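Local coordinates for protein monoglyceride lipase (Saccharomyces cerevisiae, PDB 4ZWN) that hydrolyses monoacylglycerols to free fatty acids and glycerol, with a strong preference for monounsaturated substrates, and also takes part in fatty acid ethyl ester breakdown, at residues E59-V64 with W323-T328; M49-Q54 with R79-L84; E90-D95 with E125-E130; N152-G157 with S164-S169. The protein carries 2 engineered substitutions. One frame throughout, in Å; residues are numbered along the deposited sequence.

Contact 1: residues E59-V64 with W323-T328; sequences EVRGRV and WLDKHT
Arg61 and Thr328 meet through hydrogen bonds that converge on one hydroxyl. The stronger runs from Arg61 NH2 to Thr328 OG1, 2.8 Å, the oxygen lying at the guanidinium edge but tilted 20° from its plane. A weak bond from Arg61 NE reaches the same OG1 of Thr328 at 3.0 Å. That hydroxyl in turn donates to the helix just before it, Thr328 OG1 to Leu324 O at 2.9 Å, coming in from above the carbonyl plane. Placing OG1 between the backbone N and the carbonyl carbon (chi1 57°) lets it serve the arginine and the helix end together.

Charge adds a second, undirected component. Asp325 OD1 sits over one face of the guanidinium, 3.2 Å from Arg61 NE, and no N-H points at it. The same OD1 bonds to the hydroxyl of Tyr89, which is also hydrogen-bonded to Arg61 NE and Thr328 OG1, while Lys321 pairs with the other carboxylate oxygen.

The apolar part is slight: Val64 CG2 touches Leu324 CD1 at 4.2 Å. A leucine in place of Arg61 would probably leave Thr328 OG1 without its two donors from the 59-64 side and Asp325 without this positive neighbour.

The whole illustrates how, in an alpha/beta-hydrolase fold, the last turn of the C-terminal helix and the residues just after it are fastened to the segment leading into a strand of the central sheet.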
# COMPACT_ATOMS: atom_id res chain seq x y z
N GLU A 59 -9.33 20.00 13.84
CA GLU A 59 -8.98 18.81 14.57
C GLU A 59 -8.76 17.55 13.77
O GLU A 59 -9.30 17.37 12.72
CB GLU A 59 -10.02 18.53 15.63
CG GLU A 59 -11.44 18.74 15.16
CD GLU A 59 -12.44 18.69 16.30
OE1 GLU A 59 -12.95 19.75 16.68
OE2 GLU A 59 -12.71 17.59 16.80
N VAL A 60 -7.97 16.67 14.37
CA VAL A 60 -7.56 15.40 13.82
C VAL A 60 -8.18 14.26 14.55
O VAL A 60 -8.09 14.19 15.73
CB VAL A 60 -6.06 15.21 14.03
CG1 VAL A 60 -5.54 14.04 13.23
CG2 VAL A 60 -5.30 16.47 13.71
N ARG A 61 -8.77 13.35 13.82
CA ARG A 61 -9.37 12.13 14.35
C ARG A 61 -8.33 11.02 14.42
O ARG A 61 -8.39 10.15 15.29
CB ARG A 61 -10.55 11.69 13.50
CG ARG A 61 -11.71 12.66 13.48
CD ARG A 61 -12.86 12.09 12.70
NE ARG A 61 -13.30 10.82 13.26
CZ ARG A 61 -14.36 10.68 14.05
NH1 ARG A 61 -15.09 11.74 14.37
NH2 ARG A 61 -14.68 9.48 14.52
N GLY A 62 -7.39 11.04 13.48
CA GLY A 62 -6.33 10.05 13.42
C GLY A 62 -5.37 10.27 12.26
O GLY A 62 -5.61 11.09 11.38
N ARG A 63 -4.27 9.53 12.27
CA ARG A 63 -3.30 9.58 11.18
C ARG A 63 -3.20 8.23 10.48
O ARG A 63 -3.21 7.18 11.13
CB ARG A 63 -1.93 10.02 11.69
CG ARG A 63 -0.89 10.19 10.58
CD ARG A 63 0.47 10.59 11.14
NE ARG A 63 0.41 11.86 11.86
CZ ARG A 63 1.48 12.53 12.26
NH1 ARG A 63 2.69 12.07 12.01
NH2 ARG A 63 1.34 13.68 12.91
N VAL A 64 -3.11 8.24 9.15
CA VAL A 64 -2.97 7.01 8.39
C VAL A 64 -1.61 6.93 7.70
O VAL A 64 -1.23 7.81 6.93
CB VAL A 64 -4.07 6.86 7.32
CG1 VAL A 64 -4.07 5.44 6.77
CG2 VAL A 64 -5.44 7.19 7.90
N TRP A 323 -15.25 3.57 8.05
CA TRP A 323 -14.57 2.56 8.86
C TRP A 323 -13.64 3.22 9.87
O TRP A 323 -13.57 2.81 11.03
CB TRP A 323 -13.79 1.60 7.96
CG TRP A 323 -13.21 0.44 8.69
CD1 TRP A 323 -13.84 -0.73 9.00
CD2 TRP A 323 -11.88 0.33 9.20
NE1 TRP A 323 -12.98 -1.57 9.68
CE2 TRP A 323 -11.77 -0.94 9.81
CE3 TRP A 323 -10.77 1.17 9.20
CZ2 TRP A 323 -10.59 -1.38 10.41
CZ3 TRP A 323 -9.60 0.74 9.80
CH2 TRP A 323 -9.52 -0.53 10.39
N LEU A 324 -12.93 4.25 9.42
CA LEU A 324 -12.03 5.01 10.29
C LEU A 324 -12.79 5.74 11.38
O LEU A 324 -12.38 5.73 12.55
CB LEU A 324 -11.22 6.02 9.47
CG LEU A 324 -10.14 5.47 8.54
CD1 LEU A 324 -9.58 6.58 7.67
CD2 LEU A 324 -9.03 4.81 9.35
N ASP A 325 -13.89 6.39 11.00
CA ASP A 325 -14.73 7.10 11.96
C ASP A 325 -15.21 6.15 13.05
O ASP A 325 -15.19 6.49 14.23
CB ASP A 325 -15.93 7.74 11.26
CG ASP A 325 -15.53 8.91 10.37
OD1 ASP A 325 -14.42 9.44 10.55
OD2 ASP A 325 -16.34 9.30 9.51
N LYS A 326 -15.63 4.96 12.64
CA LYS A 326 -16.12 3.95 13.57
C LYS A 326 -15.06 3.58 14.62
O LYS A 326 -15.40 3.29 15.76
CB LYS A 326 -16.57 2.70 12.81
CG LYS A 326 -17.22 1.65 13.68
CD LYS A 326 -17.60 0.42 12.87
CE LYS A 326 -18.34 -0.59 13.72
NZ LYS A 326 -17.58 -0.89 14.97
N HIS A 327 -13.79 3.63 14.22
CA HIS A 327 -12.71 3.23 15.12
C HIS A 327 -11.99 4.44 15.69
O HIS A 327 -10.90 4.34 16.27
CB HIS A 327 -11.74 2.31 14.38
CG HIS A 327 -12.36 1.02 13.97
ND1 HIS A 327 -13.08 0.88 12.80
CD2 HIS A 327 -12.38 -0.19 14.57
CE1 HIS A 327 -13.51 -0.37 12.70
NE2 HIS A 327 -13.10 -1.04 13.76
N THR A 328 -12.65 5.60 15.55
CA THR A 328 -12.24 6.81 16.27
C THR A 328 -13.43 7.52 16.93
O THR A 328 -13.35 8.70 17.34
CB THR A 328 -11.46 7.79 15.35
OG1 THR A 328 -12.26 8.15 14.21
CG2 THR A 328 -10.16 7.16 14.85

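Contact 2: residues M49-Q54 with R79-L84; sequences MFWPVQ and RLMDHL
Trp51 lays its indole against Met81, whose CB stands 3.3 Å above the ring plane, displaced toward the rim. The closest pair is Trp51 CE3 with Met81 CB, 3.4 Å. Swung anti to the backbone N (chi1 -154°), the indole reaches from the strand to the helix, and the two side chains cross at about a right angle. The thioether then folds back: a bend at the last torsion of Met81 (chi3 -72°) brings its methyl back to the benzo part of the indole, CE lying 3.5 Å from Trp51 CE3. The sulfur makes an oblique Met-aromatic contact, Met81 SD being 5.0 Å from the centroid of the six-membered ring of Trp51.

Backbone fills more of the same face, where Met81 O and Asp82 N lie over the indole. Beyond them Asp82 OD1 comes within 3.9 Å of Trp51 CZ2, although its hydrogen bond goes to Thr31, whose hydroxyl also bonds Trp51 NE1; the other carboxylate oxygen is held by Tyr27. Replacing Trp51 with alanine would probably open a gap beside Met81 and deprive the Thr31 hydroxyl of its indole partner.

Chemically, then, strand 44-51 and helix 78-86 are joined here by dispersion and shape, while the polar atoms at the margin are satisfied from the N-terminal loop.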
# COMPACT_ATOMS: atom_id res chain seq x y z
N MET A 49 6.22 12.54 2.90
CA MET A 49 5.25 13.61 2.98
C MET A 49 4.41 13.50 4.24
O MET A 49 4.00 12.41 4.63
CB MET A 49 4.33 13.61 1.76
CG MET A 49 4.91 14.25 0.53
SD MET A 49 3.65 14.40 -0.75
CE MET A 49 4.58 15.23 -2.03
N PHE A 50 4.15 14.64 4.87
CA PHE A 50 3.18 14.70 5.95
C PHE A 50 2.01 15.56 5.51
O PHE A 50 2.14 16.77 5.36
CB PHE A 50 3.80 15.25 7.23
CG PHE A 50 2.79 15.60 8.27
CD1 PHE A 50 2.08 14.60 8.92
CD2 PHE A 50 2.53 16.92 8.59
CE1 PHE A 50 1.14 14.92 9.88
CE2 PHE A 50 1.59 17.24 9.55
CZ PHE A 50 0.89 16.24 10.20
N TRP A 51 0.86 14.92 5.31
CA TRP A 51 -0.33 15.62 4.83
C TRP A 51 -1.26 15.95 5.99
O TRP A 51 -1.90 15.07 6.55
CB TRP A 51 -1.06 14.77 3.79
CG TRP A 51 -1.87 15.58 2.84
CD1 TRP A 51 -2.88 16.45 3.15
CD2 TRP A 51 -1.75 15.60 1.41
NE1 TRP A 51 -3.39 17.00 2.00
CE2 TRP A 51 -2.72 16.50 0.92
CE3 TRP A 51 -0.92 14.94 0.50
CZ2 TRP A 51 -2.88 16.76 -0.44
CZ3 TRP A 51 -1.08 15.19 -0.85
CH2 TRP A 51 -2.05 16.09 -1.31
N PRO A 52 -1.33 17.24 6.36
CA PRO A 52 -2.11 17.69 7.51
C PRO A 52 -3.61 17.79 7.23
O PRO A 52 -4.01 17.91 6.07
CB PRO A 52 -1.53 19.08 7.80
CG PRO A 52 -1.10 19.58 6.46
CD PRO A 52 -0.66 18.37 5.67
N VAL A 53 -4.42 17.73 8.28
CA VAL A 53 -5.85 17.93 8.14
C VAL A 53 -6.14 19.36 7.72
O VAL A 53 -5.68 20.31 8.36
CB VAL A 53 -6.60 17.62 9.45
CG1 VAL A 53 -8.07 17.97 9.32
CG2 VAL A 53 -6.42 16.16 9.84
N GLN A 54 -6.89 19.53 6.63
CA GLN A 54 -7.22 20.86 6.13
C GLN A 54 -8.70 20.99 5.79
O GLN A 54 -9.08 21.01 4.62
CB GLN A 54 -6.39 21.18 4.88
CG GLN A 54 -4.90 21.05 5.07
CD GLN A 54 -4.13 21.21 3.77
OE1 GLN A 54 -4.45 22.07 2.95
NE2 GLN A 54 -3.12 20.37 3.58
N ARG A 79 -4.50 11.51 -4.33
CA ARG A 79 -5.96 11.44 -4.35
C ARG A 79 -6.50 10.98 -3.00
O ARG A 79 -7.48 11.52 -2.49
CB ARG A 79 -6.41 10.50 -5.47
CG ARG A 79 -7.86 10.62 -5.90
CD ARG A 79 -8.14 9.62 -7.03
NE ARG A 79 -9.49 9.72 -7.57
CZ ARG A 79 -9.96 8.93 -8.53
NH1 ARG A 79 -9.19 7.99 -9.06
NH2 ARG A 79 -11.21 9.08 -8.97
N LEU A 80 -5.84 9.99 -2.40
CA LEU A 80 -6.27 9.44 -1.12
C LEU A 80 -6.00 10.41 0.03
O LEU A 80 -6.87 10.67 0.86
CB LEU A 80 -5.57 8.11 -0.85
CG LEU A 80 -5.87 7.46 0.50
CD1 LEU A 80 -7.37 7.21 0.66
CD2 LEU A 80 -5.08 6.18 0.65
N MET A 81 -4.78 10.94 0.07
CA MET A 81 -4.38 11.86 1.13
C MET A 81 -5.19 13.16 1.10
O MET A 81 -5.48 13.74 2.15
CB MET A 81 -2.89 12.18 1.01
CG MET A 81 -2.00 10.97 1.25
SD MET A 81 -0.23 11.33 1.30
CE MET A 81 0.10 11.68 -0.42
N ASP A 82 -5.56 13.60 -0.10
CA ASP A 82 -6.36 14.81 -0.25
C ASP A 82 -7.75 14.62 0.38
O ASP A 82 -8.21 15.48 1.14
CB ASP A 82 -6.50 15.18 -1.73
CG ASP A 82 -7.03 16.60 -1.93
OD1 ASP A 82 -6.65 17.49 -1.14
OD2 ASP A 82 -7.82 16.81 -2.87
N HIS A 83 -8.40 13.50 0.08
CA HIS A 83 -9.72 13.22 0.63
C HIS A 83 -9.66 12.96 2.13
O HIS A 83 -10.57 13.36 2.86
CB HIS A 83 -10.35 12.01 -0.08
CG HIS A 83 -10.92 12.33 -1.43
ND1 HIS A 83 -10.13 12.62 -2.52
CD2 HIS A 83 -12.20 12.39 -1.87
CE1 HIS A 83 -10.89 12.85 -3.57
NE2 HIS A 83 -12.15 12.72 -3.20
N LEU A 84 -8.61 12.30 2.59
CA LEU A 84 -8.43 12.07 4.02
C LEU A 84 -8.25 13.40 4.76
O LEU A 84 -8.77 13.58 5.86
CB LEU A 84 -7.24 11.16 4.29
CG LEU A 84 -7.43 9.66 4.00
CD1 LEU A 84 -6.12 8.91 4.17
CD2 LEU A 84 -8.50 9.08 4.91

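Contact 3: residues E90-D95 with E125-E130; sequences ESFTFD and EKNLSE
Phe92 points its side chain at the amide of Asn127, and following it outward shows how an aromatic ring can be lodged under a polar group. The first carbon already touches: Phe92 CB lies 3.2 Å from Asn127 OD1. With CG anti to the backbone N (chi1 -173°), the ring rises from the sheet directly beneath the helix. At CG both ends of the amide are near, Asn127 OD1 being 3.2 Å from Phe92 CG and ND2 only slightly farther. The two ortho carbons then divide them. Phe92 CD1 meets Asn127 ND2 at 3.2 Å, whereas Phe92 CD2 meets OD1 of the same amide at 3.3 Å. Farther out, on the CD1 side, the nitrogen stays close, with Asn127 ND2 3.5 Å from Phe92 CE1. At the tip a second residue joins in: Phe92 CZ lies about equally far from Asn127 ND2 and from Lys126 CD, the latter at 4.1 Å.

ND2 hangs over one ring face, offset toward the rim, and the amide is steeply inclined, its plane 76° from that of the ring. Its rotation is fixed by two bonds: ND2 to Phe123 O, and OD1 with Arg63 NH1. Lys126 brings CD alone near the ring, obliquely, and ends in a salt bridge from NZ to Glu130 OE2, 2.9 Å.

Strand 89-94, flanked in the sheet by strands 44-51 and 62-67, thus carries helix 113-134 on Phe92, while Ser91 and Thr93 turn to helix 78-86 on the other side.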
# COMPACT_ATOMS: atom_id res chain seq x y z
N GLU A 90 -5.00 12.83 9.15
CA GLU A 90 -3.63 13.08 8.70
C GLU A 90 -3.11 11.88 7.92
O GLU A 90 -3.52 10.74 8.16
CB GLU A 90 -2.72 13.37 9.89
CG GLU A 90 -3.05 14.65 10.63
CD GLU A 90 -2.18 14.86 11.86
OE1 GLU A 90 -1.56 13.88 12.33
OE2 GLU A 90 -2.11 16.00 12.34
N SER A 91 -2.21 12.14 6.98
CA SER A 91 -1.56 11.06 6.23
C SER A 91 -0.05 11.17 6.31
O SER A 91 0.51 12.27 6.38
CB SER A 91 -2.00 11.07 4.76
OG SER A 91 -3.37 10.76 4.62
N PHE A 92 0.61 10.02 6.29
CA PHE A 92 2.05 9.96 6.17
C PHE A 92 2.41 8.87 5.18
O PHE A 92 1.98 7.73 5.32
CB PHE A 92 2.73 9.70 7.52
CG PHE A 92 4.23 9.80 7.47
CD1 PHE A 92 5.00 8.72 7.08
CD2 PHE A 92 4.87 10.98 7.81
CE1 PHE A 92 6.38 8.81 7.04
CE2 PHE A 92 6.25 11.08 7.77
CZ PHE A 92 7.01 9.99 7.38
N THR A 93 3.21 9.23 4.18
CA THR A 93 3.71 8.24 3.24
C THR A 93 5.16 8.55 2.91
O THR A 93 5.63 9.67 3.09
CB THR A 93 2.87 8.21 1.94
OG1 THR A 93 3.26 7.08 1.15
CG2 THR A 93 3.08 9.48 1.13
N PHE A 94 5.88 7.53 2.44
CA PHE A 94 7.27 7.70 2.06
C PHE A 94 7.58 6.79 0.89
O PHE A 94 7.05 5.68 0.80
CB PHE A 94 8.20 7.40 3.24
CG PHE A 94 8.16 5.97 3.70
CD1 PHE A 94 7.17 5.53 4.57
CD2 PHE A 94 9.12 5.07 3.28
CE1 PHE A 94 7.13 4.22 4.99
CE2 PHE A 94 9.10 3.75 3.71
CZ PHE A 94 8.10 3.33 4.56
N ASP A 95 8.42 7.26 -0.03
CA ASP A 95 8.92 6.41 -1.09
C ASP A 95 9.86 5.38 -0.47
O ASP A 95 10.88 5.74 0.11
CB ASP A 95 9.63 7.23 -2.18
CG ASP A 95 8.67 8.11 -2.97
OD1 ASP A 95 7.44 7.96 -2.82
OD2 ASP A 95 9.16 8.96 -3.75
N GLU A 125 7.71 4.28 14.11
CA GLU A 125 8.10 4.89 15.38
C GLU A 125 8.13 6.41 15.29
O GLU A 125 7.87 7.10 16.28
CB GLU A 125 9.47 4.37 15.81
CG GLU A 125 9.46 2.89 16.15
CD GLU A 125 10.85 2.37 16.44
OE1 GLU A 125 11.82 3.13 16.25
OE2 GLU A 125 10.96 1.19 16.86
N LYS A 126 8.46 6.94 14.12
CA LYS A 126 8.46 8.38 13.89
C LYS A 126 7.05 8.95 14.03
O LYS A 126 6.84 9.93 14.74
CB LYS A 126 9.01 8.70 12.50
CG LYS A 126 9.00 10.18 12.14
CD LYS A 126 9.43 10.40 10.69
CE LYS A 126 9.92 11.82 10.44
NZ LYS A 126 8.85 12.84 10.56
N ASN A 127 6.10 8.31 13.36
CA ASN A 127 4.71 8.75 13.42
C ASN A 127 4.09 8.47 14.78
O ASN A 127 3.26 9.24 15.27
CB ASN A 127 3.89 8.07 12.32
CG ASN A 127 4.16 8.65 10.95
OD1 ASN A 127 3.61 9.69 10.59
ND2 ASN A 127 5.02 7.99 10.19
N LEU A 128 4.48 7.35 15.38
CA LEU A 128 4.03 6.97 16.71
C LEU A 128 4.43 8.04 17.72
O LEU A 128 3.68 8.37 18.63
CB LEU A 128 4.60 5.61 17.10
CG LEU A 128 3.68 4.56 17.73
CD1 LEU A 128 2.32 4.56 17.06
CD2 LEU A 128 4.33 3.19 17.62
N SER A 129 5.63 8.58 17.53
CA SER A 129 6.15 9.62 18.41
C SER A 129 5.38 10.92 18.23
O SER A 129 5.07 11.61 19.21
CB SER A 129 7.64 9.85 18.14
OG SER A 129 8.16 10.87 18.97
N GLU A 130 5.07 11.24 16.98
CA GLU A 130 4.35 12.48 16.67
C GLU A 130 2.88 12.39 17.04
O GLU A 130 2.26 13.40 17.37
CB GLU A 130 4.50 12.81 15.19
CG GLU A 130 5.93 13.10 14.77
CD GLU A 130 6.04 13.51 13.32
OE1 GLU A 130 4.98 13.70 12.68
OE2 GLU A 130 7.18 13.65 12.83

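Contact 4: residues N152-G157 with S164-S169; sequences NYACQG and SGYIGS
Ala154 sets its methyl over the centre of the Tyr166 ring, a CH-pi contact in nearly pure form: CB is 3.5 Å from the ring centroid and 10° off the normal. The ring is broader than the methyl, so its outer atoms also reach the helix backbone, Tyr166 CZ lying 3.6 Å from Ala154 CA. Tyr153 meets the rim instead. Its CD2 approaches Tyr166 OH at 4.0 Å, edge against edge, with the two side chains crossing at about a right angle.

The next shell sets these groups in place. Tyr166 CG turns anti to the carbonyl carbon (chi1 -63°), which carries the ring out from the strand to the helix, and its hydroxyl is tied to Lys160 O in the connecting loop. Gly157 CA lies over one face of the Tyr153 ring, 3.4 Å above its centre, and the Tyr153 hydroxyl is bonded to Glu121 OE1 on helix 113-134. Gly157 stays there partly because its N donates to Tyr153 O where the helix ends.

Strand 138-143, helix 145-156 and strand 165-169 form a beta-alpha-beta crossover of the alpha/beta-hydrolase fold. The contact seats the C-terminal end of the helix on the returning strand, while the probable nucleophile Ser144 occupies the elbow just before the helix's other end.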
# COMPACT_ATOMS: atom_id res chain seq x y z
N ASN A 152 1.23 -8.26 6.75
CA ASN A 152 2.32 -8.98 7.40
C ASN A 152 2.82 -8.25 8.64
O ASN A 152 3.17 -8.89 9.64
CB ASN A 152 3.47 -9.22 6.43
CG ASN A 152 3.30 -10.50 5.63
OD1 ASN A 152 3.52 -11.60 6.15
ND2 ASN A 152 2.91 -10.37 4.37
N TYR A 153 2.85 -6.92 8.59
CA TYR A 153 3.27 -6.13 9.74
C TYR A 153 2.36 -6.42 10.93
O TYR A 153 2.81 -6.47 12.07
CB TYR A 153 3.28 -4.63 9.43
CG TYR A 153 3.91 -3.81 10.54
CD1 TYR A 153 5.28 -3.56 10.54
CD2 TYR A 153 3.14 -3.29 11.58
CE1 TYR A 153 5.86 -2.81 11.56
CE2 TYR A 153 3.72 -2.55 12.59
CZ TYR A 153 5.08 -2.31 12.58
OH TYR A 153 5.65 -1.57 13.59
N ALA A 154 1.08 -6.63 10.64
CA ALA A 154 0.11 -6.99 11.67
C ALA A 154 0.45 -8.31 12.35
O ALA A 154 -0.01 -8.59 13.46
CB ALA A 154 -1.29 -7.05 11.07
N CYS A 155 1.28 -9.13 11.70
CA CYS A 155 1.68 -10.41 12.25
C CYS A 155 3.07 -10.37 12.87
O CYS A 155 3.36 -11.11 13.81
CB CYS A 155 1.63 -11.50 11.18
SG CYS A 155 0.01 -11.75 10.42
N GLN A 156 3.93 -9.50 12.34
CA GLN A 156 5.35 -9.54 12.70
C GLN A 156 5.90 -8.20 13.18
O GLN A 156 7.03 -8.14 13.66
CB GLN A 156 6.17 -10.01 11.50
CG GLN A 156 6.31 -8.98 10.40
CD GLN A 156 7.05 -9.51 9.19
OE1 GLN A 156 6.52 -10.34 8.45
NE2 GLN A 156 8.28 -9.05 9.00
N GLY A 157 5.12 -7.14 13.05
CA GLY A 157 5.57 -5.80 13.40
C GLY A 157 5.93 -5.63 14.87
O GLY A 157 5.28 -6.19 15.75
N SER A 164 -3.66 1.11 15.47
CA SER A 164 -5.08 1.17 15.81
C SER A 164 -5.95 0.40 14.83
O SER A 164 -7.07 0.03 15.15
CB SER A 164 -5.54 2.62 15.89
OG SER A 164 -4.98 3.26 17.02
N GLY A 165 -5.43 0.17 13.62
CA GLY A 165 -6.18 -0.56 12.62
C GLY A 165 -5.39 -0.79 11.35
O GLY A 165 -4.47 -0.03 11.03
N TYR A 166 -5.76 -1.83 10.61
CA TYR A 166 -5.06 -2.18 9.38
C TYR A 166 -6.01 -2.15 8.18
O TYR A 166 -7.11 -2.69 8.24
CB TYR A 166 -4.41 -3.56 9.50
CG TYR A 166 -3.34 -3.63 10.56
CD1 TYR A 166 -3.65 -3.94 11.87
CD2 TYR A 166 -2.00 -3.38 10.24
CE1 TYR A 166 -2.67 -4.00 12.84
CE2 TYR A 166 -1.02 -3.45 11.21
CZ TYR A 166 -1.36 -3.76 12.51
OH TYR A 166 -0.39 -3.82 13.48
N ILE A 167 -5.57 -1.52 7.11
CA ILE A 167 -6.35 -1.44 5.88
C ILE A 167 -5.54 -1.97 4.70
O ILE A 167 -4.43 -1.51 4.44
CB ILE A 167 -6.79 -0.00 5.58
CG1 ILE A 167 -7.51 0.59 6.80
CG2 ILE A 167 -7.66 0.03 4.34
CD1 ILE A 167 -7.75 2.08 6.70
N GLY A 168 -6.11 -2.94 4.00
CA GLY A 168 -5.47 -3.49 2.82
C GLY A 168 -6.21 -3.11 1.55
O GLY A 168 -7.43 -3.23 1.47
N SER A 169 -5.46 -2.64 0.55
CA SER A 169 -6.03 -2.31 -0.75
C SER A 169 -5.54 -3.30 -1.79
O SER A 169 -4.40 -3.20 -2.25
CB SER A 169 -5.65 -0.88 -1.15
OG SER A 169 -5.98 -0.64 -2.51

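From the N terminus, strand 44-51 opens contact 2 and strand 62-67 opens contact 1 before helix 78-86 closes contact 2, so these two cross. The chain then enters strand 89-94, and helix 113-134 closes contact 3; helix 145-156 and strand 165-169 follow with contact 4, the shortest loop of the four. Contacts 3 and 4 stand in series, both nested inside the long loop that contact 1 closes when the C-terminal helix arrives. All four reach the same central sheet. Neighbouring strands join contacts 2 and 3 by backbone bonding, as they do contacts 1 and 3, and Trp323 packs on Ile167 between contacts 1 and 4. Contacts 2 and 4 do not touch.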